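Side-chain contacts in type II secretion system protein H (Vibrio cholerae, PDB 4DQ9), which helps secrete proteases and toxins from the periplasm as a minor pseudopilin of the pseudopilus tip complex, which recognises and binds secretion substrates: residues A[11-16]-A[42-47]; A[18-23]-A[54-59]; A[115-118]-A[122-125]. One frame throughout, in Å; residues are numbered along the deposited sequence.

Contact 1: A[11-16]-A[42-47]. With NA (sodium ion), chain C.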
ATOM      1  N   GLN A  11      -5.692 -24.601  -4.845  1.00 15.84           N
ATOM      2  CA  GLN A  11      -4.263 -25.039  -4.970  1.00 15.56           C
ATOM      3  C   GLN A  11      -3.495 -23.985  -5.740  1.00 16.04           C
ATOM      4  O   GLN A  11      -2.347 -23.628  -5.383  1.00 16.40           O
ATOM      5  CB  GLN A  11      -4.285 -26.333  -5.733  1.00 14.56           C
ATOM      6  CG  GLN A  11      -4.799 -27.523  -5.016  1.00 16.23           C
ATOM      7  CD  GLN A  11      -4.578 -28.859  -5.904  1.00 19.35           C
ATOM      8  OE1 GLN A  11      -4.709 -28.855  -7.134  1.00 27.60           O
ATOM      9  NE2 GLN A  11      -4.292 -29.967  -5.271  1.00 20.35           N
ATOM     10  N   SER A  12      -4.134 -23.436  -6.780  1.00 14.64           N
ATOM     11  CA  SER A  12      -3.461 -22.420  -7.637  1.00 16.49           C
ATOM     12  C   SER A  12      -3.165 -21.219  -6.751  1.00 15.62           C
ATOM     13  O   SER A  12      -1.998 -20.688  -6.800  1.00 15.86           O
ATOM     14  CB  SER A  12      -4.304 -22.004  -8.819  1.00 18.13           C
ATOM     15  OG  SER A  12      -3.959 -20.727  -9.374  1.00 18.22           O
ATOM     16  N   PHE A  13      -4.158 -20.725  -6.006  1.00 14.79           N
ATOM     17  CA  PHE A  13      -3.861 -19.584  -5.118  1.00 13.52           C
ATOM     18  C   PHE A  13      -2.749 -19.867  -4.098  1.00 14.18           C
ATOM     19  O   PHE A  13      -1.873 -19.016  -3.856  1.00 15.49           O
ATOM     20  CB  PHE A  13      -5.122 -18.992  -4.524  1.00 14.11           C
ATOM     21  CG  PHE A  13      -4.840 -17.878  -3.551  1.00 12.35           C
ATOM     22  CD1 PHE A  13      -4.423 -16.681  -4.068  1.00 13.51           C
ATOM     23  CD2 PHE A  13      -4.958 -18.009  -2.213  1.00 14.63           C
ATOM     24  CE1 PHE A  13      -4.069 -15.620  -3.195  1.00 16.77           C
ATOM     25  CE2 PHE A  13      -4.729 -16.920  -1.345  1.00 16.33           C
ATOM     26  CZ  PHE A  13      -4.271 -15.756  -1.854  1.00 16.94           C
ATOM     27  N   TYR A  14      -2.767 -21.038  -3.482  1.00 14.19           N
ATOM     28  CA  TYR A  14      -1.790 -21.448  -2.498  1.00 15.25           C
ATOM     29  C   TYR A  14      -0.419 -21.390  -3.113  1.00 17.24           C
ATOM     30  O   TYR A  14       0.483 -20.843  -2.493  1.00 17.65           O
ATOM     31  CB  TYR A  14      -2.120 -22.810  -1.999  1.00 15.86           C
ATOM     32  CG  TYR A  14      -1.186 -23.396  -1.028  1.00 19.01           C
ATOM     33  CD1 TYR A  14      -1.154 -22.909   0.278  1.00 19.83           C
ATOM     34  CD2 TYR A  14      -0.496 -24.576  -1.348  1.00 23.48           C
ATOM     35  CE1 TYR A  14      -0.331 -23.487   1.196  1.00 26.56           C
ATOM     36  CE2 TYR A  14       0.279 -25.189  -0.419  1.00 26.95           C
ATOM     37  CZ  TYR A  14       0.382 -24.590   0.847  1.00 24.55           C
ATOM     38  OH  TYR A  14       1.137 -25.135   1.862  1.00 27.72           O
ATOM     39  N   GLN A  15      -0.273 -21.932  -4.313  1.00 16.04           N
ATOM     40  CA  GLN A  15       1.032 -22.020  -4.980  1.00 16.41           C
ATOM     41  C   GLN A  15       1.528 -20.649  -5.295  1.00 16.41           C
ATOM     42  O   GLN A  15       2.744 -20.378  -5.114  1.00 15.53           O
ATOM     43  CB  GLN A  15       0.950 -22.792  -6.259  1.00 16.16           C
ATOM     44  CG  GLN A  15       0.566 -24.254  -6.015  1.00 13.76           C
ATOM     45  CD  GLN A  15       0.344 -25.047  -7.368  1.00 15.50           C
ATOM     46  OE1 GLN A  15       0.018 -24.482  -8.419  1.00 18.53           O
ATOM     47  NE2 GLN A  15       0.553 -26.373  -7.328  1.00 17.68           N
ATOM     48  N   ARG A  16       0.592 -19.739  -5.646  1.00 15.37           N
ATOM     49  CA  ARG A  16       1.004 -18.401  -6.028  1.00 14.69           C
ATOM     50  C   ARG A  16       1.362 -17.582  -4.797  1.00 14.26           C
ATOM     51  O   ARG A  16       2.345 -16.820  -4.834  1.00 17.95           O
ATOM     52  CB  ARG A  16      -0.103 -17.699  -6.833  1.00 16.66           C
ATOM     53  CG  ARG A  16      -0.241 -18.389  -8.200  1.00 21.47           C
ATOM     54  CD  ARG A  16      -1.679 -18.222  -8.764  1.00 22.64           C
ATOM     55  NE  ARG A  16      -1.784 -18.852 -10.107  1.00 18.25           N
ATOM     56  CZ  ARG A  16      -1.274 -18.268 -11.162  1.00 14.60           C
ATOM     57  NH1 ARG A  16      -0.706 -17.104 -11.023  1.00 18.29           N
ATOM     58  NH2 ARG A  16      -1.375 -18.796 -12.394  1.00 18.44           N
ATOM     59  N   LEU A  42      -7.913 -12.297  -8.762  1.00 16.84           N
ATOM     60  CA  LEU A  42      -6.856 -12.134  -7.803  1.00 16.92           C
ATOM     61  C   LEU A  42      -5.756 -11.535  -8.639  1.00 17.84           C
ATOM     62  O   LEU A  42      -5.415 -12.081  -9.746  1.00 17.92           O
ATOM     63  CB  LEU A  42      -6.458 -13.495  -7.263  1.00 15.81           C
ATOM     64  CG  LEU A  42      -7.542 -14.250  -6.474  1.00 18.03           C
ATOM     65  CD1 LEU A  42      -7.148 -15.774  -6.332  1.00 23.77           C
ATOM     66  CD2 LEU A  42      -7.733 -13.458  -5.159  1.00 19.30           C
ATOM     67  N   THR A  43      -5.146 -10.478  -8.103  1.00 18.29           N
ATOM     68  CA  THR A  43      -4.000  -9.880  -8.861  1.00 17.62           C
ATOM     69  C   THR A  43      -2.766  -9.814  -7.965  1.00 15.73           C
ATOM     70  O   THR A  43      -2.888  -9.484  -6.793  1.00 18.47           O
ATOM     71  CB  THR A  43      -4.349  -8.443  -9.232  1.00 20.21           C
ATOM     72  OG1 THR A  43      -5.601  -8.484  -9.958  1.00 20.47           O
ATOM     73  CG2 THR A  43      -3.259  -7.763 -10.192  1.00 19.80           C
ATOM     74  N   PHE A  44      -1.600 -10.146  -8.543  1.00 14.27           N
ATOM     75  CA  PHE A  44      -0.373 -10.342  -7.783  1.00 13.93           C
ATOM     76  C   PHE A  44       0.533  -9.171  -8.107  1.00 14.32           C
ATOM     77  O   PHE A  44       0.887  -8.986  -9.249  1.00 15.45           O
ATOM     78  CB  PHE A  44       0.224 -11.698  -8.154  1.00 16.53           C
ATOM     79  CG  PHE A  44      -0.755 -12.837  -7.818  1.00 16.42           C
ATOM     80  CD1 PHE A  44      -0.766 -13.389  -6.565  1.00 20.00           C
ATOM     81  CD2 PHE A  44      -1.589 -13.328  -8.824  1.00 16.04           C
ATOM     82  CE1 PHE A  44      -1.681 -14.412  -6.237  1.00 20.29           C
ATOM     83  CE2 PHE A  44      -2.513 -14.356  -8.461  1.00 19.24           C
ATOM     84  CZ  PHE A  44      -2.518 -14.826  -7.189  1.00 16.42           C
ATOM     85  N   LEU A  45       0.781  -8.339  -7.106  1.00 15.87           N
ATOM     86  CA  LEU A  45       1.395  -7.000  -7.234  1.00 16.60           C
ATOM     87  C   LEU A  45       2.776  -6.927  -6.562  1.00 16.28           C
ATOM     88  O   LEU A  45       3.089  -7.669  -5.628  1.00 16.87           O
ATOM     89  CB  LEU A  45       0.508  -5.981  -6.542  1.00 14.76           C
ATOM     90  CG  LEU A  45      -0.913  -5.966  -7.075  1.00 15.70           C
ATOM     91  CD1 LEU A  45      -1.828  -5.137  -6.163  1.00 20.17           C
ATOM     92  CD2 LEU A  45      -0.975  -5.426  -8.500  1.00 18.37           C
ATOM     93  N   GLN A  46       3.613  -6.000  -7.057  1.00 17.11           N
ATOM     94  CA  GLN A  46       4.868  -5.623  -6.507  1.00 17.19           C
ATOM     95  C   GLN A  46       4.865  -4.140  -6.174  1.00 18.05           C
ATOM     96  O   GLN A  46       4.313  -3.347  -6.883  1.00 18.78           O
ATOM     97  CB  GLN A  46       5.988  -5.919  -7.456  1.00 18.44           C
ATOM     98  CG  GLN A  46       7.417  -5.683  -6.883  1.00 23.50           C
ATOM     99  CD  GLN A  46       8.555  -5.885  -7.881  1.00 32.13           C
ATOM    100  OE1 GLN A  46       8.381  -5.685  -9.092  1.00 35.19           O
ATOM    101  NE2 GLN A  46       9.779  -6.236  -7.345  1.00 38.81           N
ATOM    102  N   LEU A  47       5.453  -3.802  -5.040  1.00 18.46           N
ATOM    103  CA  LEU A  47       5.568  -2.385  -4.660  1.00 17.22           C
ATOM    104  C   LEU A  47       6.959  -1.821  -5.167  1.00 17.56           C
ATOM    105  O   LEU A  47       8.054  -2.439  -4.925  1.00 21.22           O
ATOM    106  CB  LEU A  47       5.516  -2.299  -3.141  1.00 18.77           C
ATOM    107  CG  LEU A  47       5.683  -0.874  -2.612  1.00 18.00           C
ATOM    108  CD1 LEU A  47       4.646   0.020  -3.178  1.00 17.61           C
ATOM    109  CD2 LEU A  47       5.656  -0.859  -1.069  1.00 20.11           C
TER
HETATM  110 NA    NA C 201      -7.699  -8.606  -8.379  1.00 25.00          NA

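Contact 2: A[18-23]-A[54-59]. With NA (sodium ion), chain D.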
ATOM      1  N   LEU A  18       2.562 -18.798  -1.968  1.00 17.12           N
ATOM      2  CA  LEU A  18       3.819 -19.343  -1.454  1.00 18.75           C
ATOM      3  C   LEU A  18       4.921 -18.741  -2.271  1.00 16.97           C
ATOM      4  O   LEU A  18       5.979 -18.316  -1.746  1.00 17.16           O
ATOM      5  CB  LEU A  18       3.806 -20.856  -1.518  1.00 21.32           C
ATOM      6  CG  LEU A  18       3.139 -21.692  -0.455  1.00 28.33           C
ATOM      7  CD1 LEU A  18       3.661 -23.209  -0.582  1.00 26.31           C
ATOM      8  CD2 LEU A  18       3.369 -21.310   0.888  1.00 32.93           C
ATOM      9  N   LEU A  19       4.741 -18.696  -3.599  1.00 17.40           N
ATOM     10  CA  LEU A  19       5.761 -18.199  -4.503  1.00 16.44           C
ATOM     11  C   LEU A  19       6.098 -16.749  -4.198  1.00 16.83           C
ATOM     12  O   LEU A  19       7.300 -16.328  -4.155  1.00 17.94           O
ATOM     13  CB  LEU A  19       5.346 -18.373  -5.966  1.00 18.12           C
ATOM     14  CG  LEU A  19       6.461 -18.202  -6.944  1.00 19.25           C
ATOM     15  CD1 LEU A  19       6.285 -19.018  -8.289  1.00 23.84           C
ATOM     16  CD2 LEU A  19       6.471 -16.718  -7.276  1.00 23.06           C
ATOM     17  N   LEU A  20       5.072 -15.928  -3.967  1.00 16.40           N
ATOM     18  CA  LEU A  20       5.296 -14.497  -3.740  1.00 16.96           C
ATOM     19  C   LEU A  20       5.982 -14.331  -2.377  1.00 16.25           C
ATOM     20  O   LEU A  20       6.846 -13.445  -2.295  1.00 18.33           O
ATOM     21  CB  LEU A  20       4.005 -13.715  -3.552  1.00 17.48           C
ATOM     22  CG  LEU A  20       3.239 -13.012  -4.644  1.00 21.20           C
ATOM     23  CD1 LEU A  20       2.014 -12.137  -4.005  1.00 20.22           C
ATOM     24  CD2 LEU A  20       4.094 -12.369  -5.730  1.00 19.83           C
ATOM     25  N   ASN A  21       5.659 -15.119  -1.349  1.00 16.34           N
ATOM     26  CA  ASN A  21       6.272 -15.070  -0.020  1.00 17.15           C
ATOM     27  C   ASN A  21       7.771 -15.369  -0.158  1.00 18.49           C
ATOM     28  O   ASN A  21       8.637 -14.625   0.306  1.00 17.46           O
ATOM     29  CB  ASN A  21       5.583 -16.010   0.955  1.00 16.72           C
ATOM     30  CG  ASN A  21       6.277 -16.122   2.244  1.00 20.43           C
ATOM     31  OD1 ASN A  21       6.500 -15.114   2.977  1.00 28.09           O
ATOM     32  ND2 ASN A  21       6.574 -17.360   2.625  1.00 22.33           N
ATOM     33  N   GLU A  22       8.069 -16.421  -0.905  1.00 18.06           N
ATOM     34  CA  GLU A  22       9.447 -16.802  -1.256  1.00 19.82           C
ATOM     35  C   GLU A  22      10.195 -15.701  -2.018  1.00 18.75           C
ATOM     36  O   GLU A  22      11.298 -15.386  -1.652  1.00 20.95           O
ATOM     37  CB  GLU A  22       9.348 -18.081  -2.075  1.00 20.04           C
ATOM     38  CG  GLU A  22      10.645 -18.716  -2.600  1.00 25.14           C
ATOM     39  CD  GLU A  22      10.372 -20.043  -3.296  1.00 29.11           C
ATOM     40  OE1 GLU A  22       9.276 -20.305  -3.847  1.00 33.27           O
ATOM     41  OE2 GLU A  22      11.307 -20.812  -3.400  1.00 32.46           O
ATOM     42  N   GLU A  23       9.510 -15.032  -2.965  1.00 18.66           N
ATOM     43  CA  GLU A  23      10.104 -13.989  -3.765  1.00 18.61           C
ATOM     44  C   GLU A  23      10.456 -12.831  -2.857  1.00 19.42           C
ATOM     45  O   GLU A  23      11.551 -12.235  -2.978  1.00 19.88           O
ATOM     46  CB  GLU A  23       9.230 -13.539  -4.903  1.00 17.96           C
ATOM     47  CG  GLU A  23       9.986 -12.784  -5.933  1.00 19.85           C
ATOM     48  CD  GLU A  23      10.908 -13.603  -6.766  1.00 23.42           C
ATOM     49  OE1 GLU A  23      10.849 -14.875  -6.903  1.00 25.92           O
ATOM     50  OE2 GLU A  23      11.685 -12.938  -7.376  1.00 24.56           O
ATOM     51  N   GLN A  54       2.270  -2.251  -8.675  1.00 16.89           N
ATOM     52  CA  GLN A  54       2.073  -2.596 -10.076  1.00 17.11           C
ATOM     53  C   GLN A  54       1.899  -4.069 -10.200  1.00 14.59           C
ATOM     54  O   GLN A  54       2.407  -4.819  -9.366  1.00 17.59           O
ATOM     55  CB  GLN A  54       3.216  -2.067 -10.996  1.00 19.92           C
ATOM     56  CG  GLN A  54       3.374  -0.542 -10.993  1.00 23.02           C
ATOM     57  CD  GLN A  54       2.228   0.221 -11.704  1.00 28.41           C
ATOM     58  OE1 GLN A  54       1.557  -0.303 -12.612  1.00 29.84           O
ATOM     59  NE2 GLN A  54       2.008   1.464 -11.302  1.00 33.06           N
ATOM     60  N   LYS A  55       1.225  -4.529 -11.261  1.00 16.55           N
ATOM     61  CA  LYS A  55       1.213  -5.968 -11.481  1.00 16.48           C
ATOM     62  C   LYS A  55       2.659  -6.540 -11.629  1.00 16.99           C
ATOM     63  O   LYS A  55       3.535  -5.933 -12.282  1.00 18.83           O
ATOM     64  CB  LYS A  55       0.370  -6.339 -12.716  1.00 18.83           C
ATOM     65  CG  LYS A  55      -1.062  -5.976 -12.668  1.00 21.00           C
ATOM     66  CD  LYS A  55      -1.718  -6.381 -14.007  1.00 23.73           C
ATOM     67  CE  LYS A  55      -3.149  -5.983 -13.992  1.00 31.78           C
ATOM     68  NZ  LYS A  55      -3.648  -6.232 -15.390  1.00 35.26           N
ATOM     69  N   TRP A  56       2.944  -7.660 -11.008  1.00 16.40           N
ATOM     70  CA  TRP A  56       4.343  -8.180 -11.027  1.00 17.33           C
ATOM     71  C   TRP A  56       4.596  -8.865 -12.360  1.00 20.32           C
ATOM     72  O   TRP A  56       4.179 -10.017 -12.537  1.00 20.84           O
ATOM     73  CB  TRP A  56       4.568  -9.119  -9.837  1.00 18.41           C
ATOM     74  CG  TRP A  56       5.925  -9.664  -9.728  1.00 18.83           C
ATOM     75  CD1 TRP A  56       7.093  -9.006 -10.026  1.00 19.92           C
ATOM     76  CD2 TRP A  56       6.320 -11.010  -9.372  1.00 18.46           C
ATOM     77  NE1 TRP A  56       8.165  -9.845  -9.882  1.00 19.99           N
ATOM     78  CE2 TRP A  56       7.723 -11.068  -9.452  1.00 18.78           C
ATOM     79  CE3 TRP A  56       5.631 -12.163  -8.980  1.00 19.02           C
ATOM     80  CZ2 TRP A  56       8.437 -12.227  -9.136  1.00 18.86           C
ATOM     81  CZ3 TRP A  56       6.375 -13.319  -8.686  1.00 22.02           C
ATOM     82  CH2 TRP A  56       7.739 -13.328  -8.767  1.00 21.26           C
ATOM     83  N   GLN A  57       5.427  -8.260 -13.201  1.00 22.07           N
ATOM     84  CA  GLN A  57       5.756  -8.961 -14.477  1.00 24.32           C
ATOM     85  C   GLN A  57       6.969  -9.802 -14.230  1.00 22.80           C
ATOM     86  O   GLN A  57       7.966  -9.353 -13.688  1.00 23.75           O
ATOM     87  CB  GLN A  57       5.846  -8.001 -15.665  1.00 26.98           C
ATOM     88  CG  GLN A  57       4.548  -7.253 -15.728  1.00 33.88           C
ATOM     89  CD  GLN A  57       4.206  -6.713 -17.054  1.00 38.46           C
ATOM     90  OE1 GLN A  57       4.328  -7.417 -18.089  1.00 45.04           O
ATOM     91  NE2 GLN A  57       3.737  -5.439 -17.067  1.00 42.18           N
ATOM     92  N   ASN A  58       6.838 -11.107 -14.492  1.00 20.98           N
ATOM     93  CA  ASN A  58       7.852 -12.003 -14.047  1.00 20.29           C
ATOM     94  C   ASN A  58       7.825 -13.244 -14.896  1.00 21.21           C
ATOM     95  O   ASN A  58       6.845 -13.453 -15.624  1.00 20.37           O
ATOM     96  CB  ASN A  58       7.654 -12.342 -12.598  1.00 19.84           C
ATOM     97  CG  ASN A  58       6.437 -13.244 -12.389  1.00 20.81           C
ATOM     98  OD1 ASN A  58       6.581 -14.468 -12.380  1.00 20.41           O
ATOM     99  ND2 ASN A  58       5.241 -12.665 -12.322  1.00 19.86           N
ATOM    100  N   ASP A  59       8.839 -14.074 -14.741  1.00 19.89           N
ATOM    101  CA  ASP A  59       8.970 -15.291 -15.529  1.00 21.59           C
ATOM    102  C   ASP A  59       8.634 -16.541 -14.755  1.00 21.46           C
ATOM    103  O   ASP A  59       9.101 -17.613 -15.133  1.00 24.28           O
ATOM    104  CB  ASP A  59      10.387 -15.438 -16.204  1.00 23.27           C
ATOM    105  CG  ASP A  59      11.528 -15.724 -15.183  1.00 27.70           C
ATOM    106  OD1 ASP A  59      11.338 -15.645 -13.954  1.00 23.52           O
ATOM    107  OD2 ASP A  59      12.663 -16.044 -15.630  1.00 33.08           O
TER
HETATM  108 NA    NA D 202       0.191  -2.623 -13.073  1.00 28.41          NA
HETATM  109  O   HOH W   1       0.932  -3.401 -15.642  1.00 30.62           O

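Contact 3: A[115-118]-A[122-125]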
ATOM      1  N   LEU A 115      -3.772  -7.784   0.842  1.00 17.39           N
ATOM      2  CA  LEU A 115      -2.801  -8.717   1.435  1.00 16.23           C
ATOM      3  C   LEU A 115      -1.389  -8.302   1.170  1.00 17.73           C
ATOM      4  O   LEU A 115      -0.986  -8.298  -0.003  1.00 17.63           O
ATOM      5  CB  LEU A 115      -3.050 -10.181   0.995  1.00 16.69           C
ATOM      6  CG  LEU A 115      -4.462 -10.750   0.984  1.00 15.71           C
ATOM      7  CD1 LEU A 115      -4.400 -12.229   0.504  1.00 19.37           C
ATOM      8  CD2 LEU A 115      -5.026 -10.609   2.393  1.00 18.81           C
ATOM      9  N   PHE A 116      -0.633  -7.923   2.197  1.00 17.14           N
ATOM     10  CA  PHE A 116       0.736  -7.601   2.055  1.00 16.45           C
ATOM     11  C   PHE A 116       1.607  -8.801   2.253  1.00 16.93           C
ATOM     12  O   PHE A 116       1.399  -9.600   3.193  1.00 16.25           O
ATOM     13  CB  PHE A 116       1.150  -6.442   2.967  1.00 17.11           C
ATOM     14  CG  PHE A 116       0.268  -5.238   2.832  1.00 15.79           C
ATOM     15  CD1 PHE A 116       0.467  -4.368   1.744  1.00 15.43           C
ATOM     16  CD2 PHE A 116      -0.703  -4.928   3.745  1.00 15.05           C
ATOM     17  CE1 PHE A 116      -0.348  -3.222   1.636  1.00 18.94           C
ATOM     18  CE2 PHE A 116      -1.598  -3.804   3.538  1.00 20.65           C
ATOM     19  CZ  PHE A 116      -1.323  -2.937   2.483  1.00 21.00           C
ATOM     20  N   VAL A 117       2.606  -8.907   1.400  1.00 15.30           N
ATOM     21  CA  VAL A 117       3.535 -10.039   1.380  1.00 15.26           C
ATOM     22  C   VAL A 117       4.915  -9.388   1.444  1.00 17.03           C
ATOM     23  O   VAL A 117       5.529  -9.111   0.394  1.00 19.11           O
ATOM     24  CB  VAL A 117       3.324 -10.943   0.182  1.00 14.23           C
ATOM     25  CG1 VAL A 117       4.359 -12.185   0.166  1.00 17.51           C
ATOM     26  CG2 VAL A 117       1.873 -11.429   0.118  1.00 14.77           C
ATOM     27  N   LEU A 118       5.338  -9.122   2.681  1.00 17.74           N
ATOM     28  CA  LEU A 118       6.479  -8.250   2.901  1.00 19.29           C
ATOM     29  C   LEU A 118       7.851  -9.030   2.861  1.00 20.86           C
ATOM     30  O   LEU A 118       7.922 -10.235   3.103  1.00 22.36           O
ATOM     31  CB  LEU A 118       6.357  -7.542   4.211  1.00 20.55           C
ATOM     32  CG  LEU A 118       5.048  -6.771   4.513  1.00 23.44           C
ATOM     33  CD1 LEU A 118       5.055  -6.108   5.863  1.00 27.59           C
ATOM     34  CD2 LEU A 118       4.790  -5.839   3.400  1.00 21.05           C
ATOM     35  N   GLU A 122       6.561 -11.691   6.588  1.00 23.16           N
ATOM     36  CA  GLU A 122       5.243 -11.498   7.170  1.00 22.30           C
ATOM     37  C   GLU A 122       4.184 -11.378   6.092  1.00 21.16           C
ATOM     38  O   GLU A 122       4.435 -10.825   4.996  1.00 20.86           O
ATOM     39  CB  GLU A 122       5.159 -10.260   8.045  1.00 23.76           C
ATOM     40  CG  GLU A 122       6.180 -10.292   9.217  1.00 28.93           C
ATOM     41  CD  GLU A 122       5.687  -9.845  10.586  1.00 37.23           C
ATOM     42  OE1 GLU A 122       4.819  -8.904  10.648  1.00 35.55           O
ATOM     43  OE2 GLU A 122       6.192 -10.445  11.611  1.00 37.48           O
ATOM     44  N   VAL A 123       3.015 -11.922   6.417  1.00 19.88           N
ATOM     45  CA  VAL A 123       1.922 -11.880   5.457  1.00 18.76           C
ATOM     46  C   VAL A 123       0.725 -11.430   6.279  1.00 18.89           C
ATOM     47  O   VAL A 123       0.489 -11.919   7.393  1.00 20.52           O
ATOM     48  CB  VAL A 123       1.671 -13.271   4.746  1.00 19.36           C
ATOM     49  CG1 VAL A 123       0.400 -13.269   3.910  1.00 19.05           C
ATOM     50  CG2 VAL A 123       2.909 -13.790   3.933  1.00 20.15           C
ATOM     51  N   THR A 124      -0.070 -10.585   5.658  1.00 17.74           N
ATOM     52  CA  THR A 124      -1.332 -10.160   6.277  1.00 14.59           C
ATOM     53  C   THR A 124      -2.223 -11.360   6.680  1.00 17.00           C
ATOM     54  O   THR A 124      -2.429 -12.248   5.844  1.00 18.37           O
ATOM     55  CB  THR A 124      -2.143  -9.309   5.314  1.00 15.50           C
ATOM     56  OG1 THR A 124      -1.339  -8.215   4.833  1.00 16.60           O
ATOM     57  CG2 THR A 124      -3.513  -8.932   5.830  1.00 16.23           C
ATOM     58  N   PRO A 125      -2.720 -11.406   7.968  1.00 18.17           N
ATOM     59  CA  PRO A 125      -3.555 -12.560   8.334  1.00 17.90           C
ATOM     60  C   PRO A 125      -4.838 -12.535   7.584  1.00 17.16           C
ATOM     61  O   PRO A 125      -5.486 -11.515   7.552  1.00 16.87           O
ATOM     62  CB  PRO A 125      -3.678 -12.437   9.810  1.00 20.00           C
ATOM     63  CG  PRO A 125      -2.512 -11.550  10.253  1.00 20.67           C
ATOM     64  CD  PRO A 125      -2.295 -10.620   9.152  1.00 18.91           C
TER

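Contact 1: A[11-16]-A[42-47]
The outer end of the Phe44 ring reaches between Arg16 and Phe13 on the helix. Arg16 lies across it at roughly a right angle, its CB 3.7 Å from Phe44 CE1, and the extended chain then carries CD to 3.8 Å from Phe44 CZ. Beyond that the guanidinium tips only 30° from the ring plane. Phe13 meets Phe44 more loosely and at a slant, CE1 to CE1 at 4.1 Å. With its CG anti to the backbone N (chi1 177°), the Phe13 ring also brings CD1 to 3.7 Å from CD1 of Leu42, whose side chain crosses it nearly perpendicularly. This is the pilin-like arrangement of a long N-terminal helix laid on an antiparallel sheet; here the local axes are 11.1 Å apart and run almost parallel. Strands 31-36 and 54-66 flank strand 41-48, and Phe13 also touches Phe126 and Leu128 of the second sheet. On the arginine head, Arg16 NE makes a bent hydrogen bond of 3.0 Å to Ser12 OG, one helical turn back, and NH1 reaches the carbonyl of Thr62. Between Leu42 and Phe44, Thr43 keeps clear of the helix and binds a sodium ion through OG1 at 2.6 Å, with Asp36 as a further ligand.

Contact 2: A[18-23]-A[54-59]
Trp56 presents the six-membered part of its indole to three residues of segment 18-23 on helix 2-27. Leu19 comes in at the ring edge, near its plane, with CD2 3.7 Å from Trp56 CZ3. Leu20 slides past in the opposite direction and sets CD2 3.6 Å from Trp56 CE3. Glu23 lies across the far end: bent at chi2 (72°), it rests CG 3.6 Å from Trp56 CZ2. Its carboxylate stays beside the indole, 42° from the ring plane, and OE1 forms a salt bridge with Lys60. Behind this shell stands Asn58, whose CB sits over the centre of one indole face. Its ND2 bonds back to the Trp56 carbonyl O at 2.9 Å, in the asparagine's own amide plane but 43° above that of the carbonyl. Asn58 OD1 accepts from the backbone N of Lys60, an Asx turn where strand 54-66 is interrupted, and Phe31 makes an edge-to-face contact with the indole. Further back, Gln54 OE1 binds a sodium ion at 2.7 Å, shared with Glu110 and a water. A tryptophan at the break in edge strand 54-66, set against the N-terminal helix, fits the helix-on-sheet packing of the pilin-like fold.

Contact 3: A[115-118]-A[122-125]
Thr124 OG1 is gripped from two chains: it accepts a hydrogen bond from Phe116 N at 2.7 Å and is also bonded to the carbonyl of Ala49 in the second subunit, to which it can only donate. The first bond is fairly straight, 159° at the hydrogen. Its geometry follows from the side-chain torsion (chi1 -54°), which places OG1 beside the threonine's backbone N and on the far side from its carbonyl carbon. The hydroxyl therefore takes the place that the Thr124 carbonyl would fill in a regular antiparallel ladder. Thr124 N returns a bond of 3.0 Å to Phe116 O, in the carbonyl plane, and Val123 CA adds a CA-H...O contact to that same oxygen at 3.3 Å. Nearer the turn, Leu118 N bonds to Glu122 O at 3.0 Å, nearly along the C=O axis. Between these links Val117 and Val123 form a non-hydrogen-bonded pair, and their side chains lie next to each other with Val117 CG1 4.3 Å from Val123 CG2. This valine pair packs on helix 2-27, where both touch Asn21 and Val117 also meets Leu17 and Leu20. Thr124 also turns CG2 to Leu115, crossing that side chain at about a right angle with Leu115 CD2 4.1 Å away. The Phe116 ring sits beside the hydroxyl and packs on Gly52 of the second subunit. A single bridge, Val117 with Val123, and a three-residue connection between Leu118 and Glu122 make this a short, irregular hairpin-like turn, leading from edge strand 115-117 of one sheet to strand 126-132 of the other.

In the fold
Contacts 1 and 2 draw on successive parts of helix 2-27 and on neighbouring strands, joined by backbone bonds such as Phe44 O to Trp56 N; Leu20 also touches Phe44. Contact 1 is buried near the centre of the chain, whereas contact 2 lies further out and is only partly buried. Each sets one charged residue's alkyl chain on an aromatic ring, Arg16 on Phe44 and Glu23 on Trp56, and carries a sodium site away from the helix. Contact 3, largely buried with the second subunit's help, differs in kind: backbone and hydroxyl hydrogen bonds tie two nearby segments at the sheet's other edge. It meets the others through Leu115 on Phe13 and Val117 on Leu20 and Asn21.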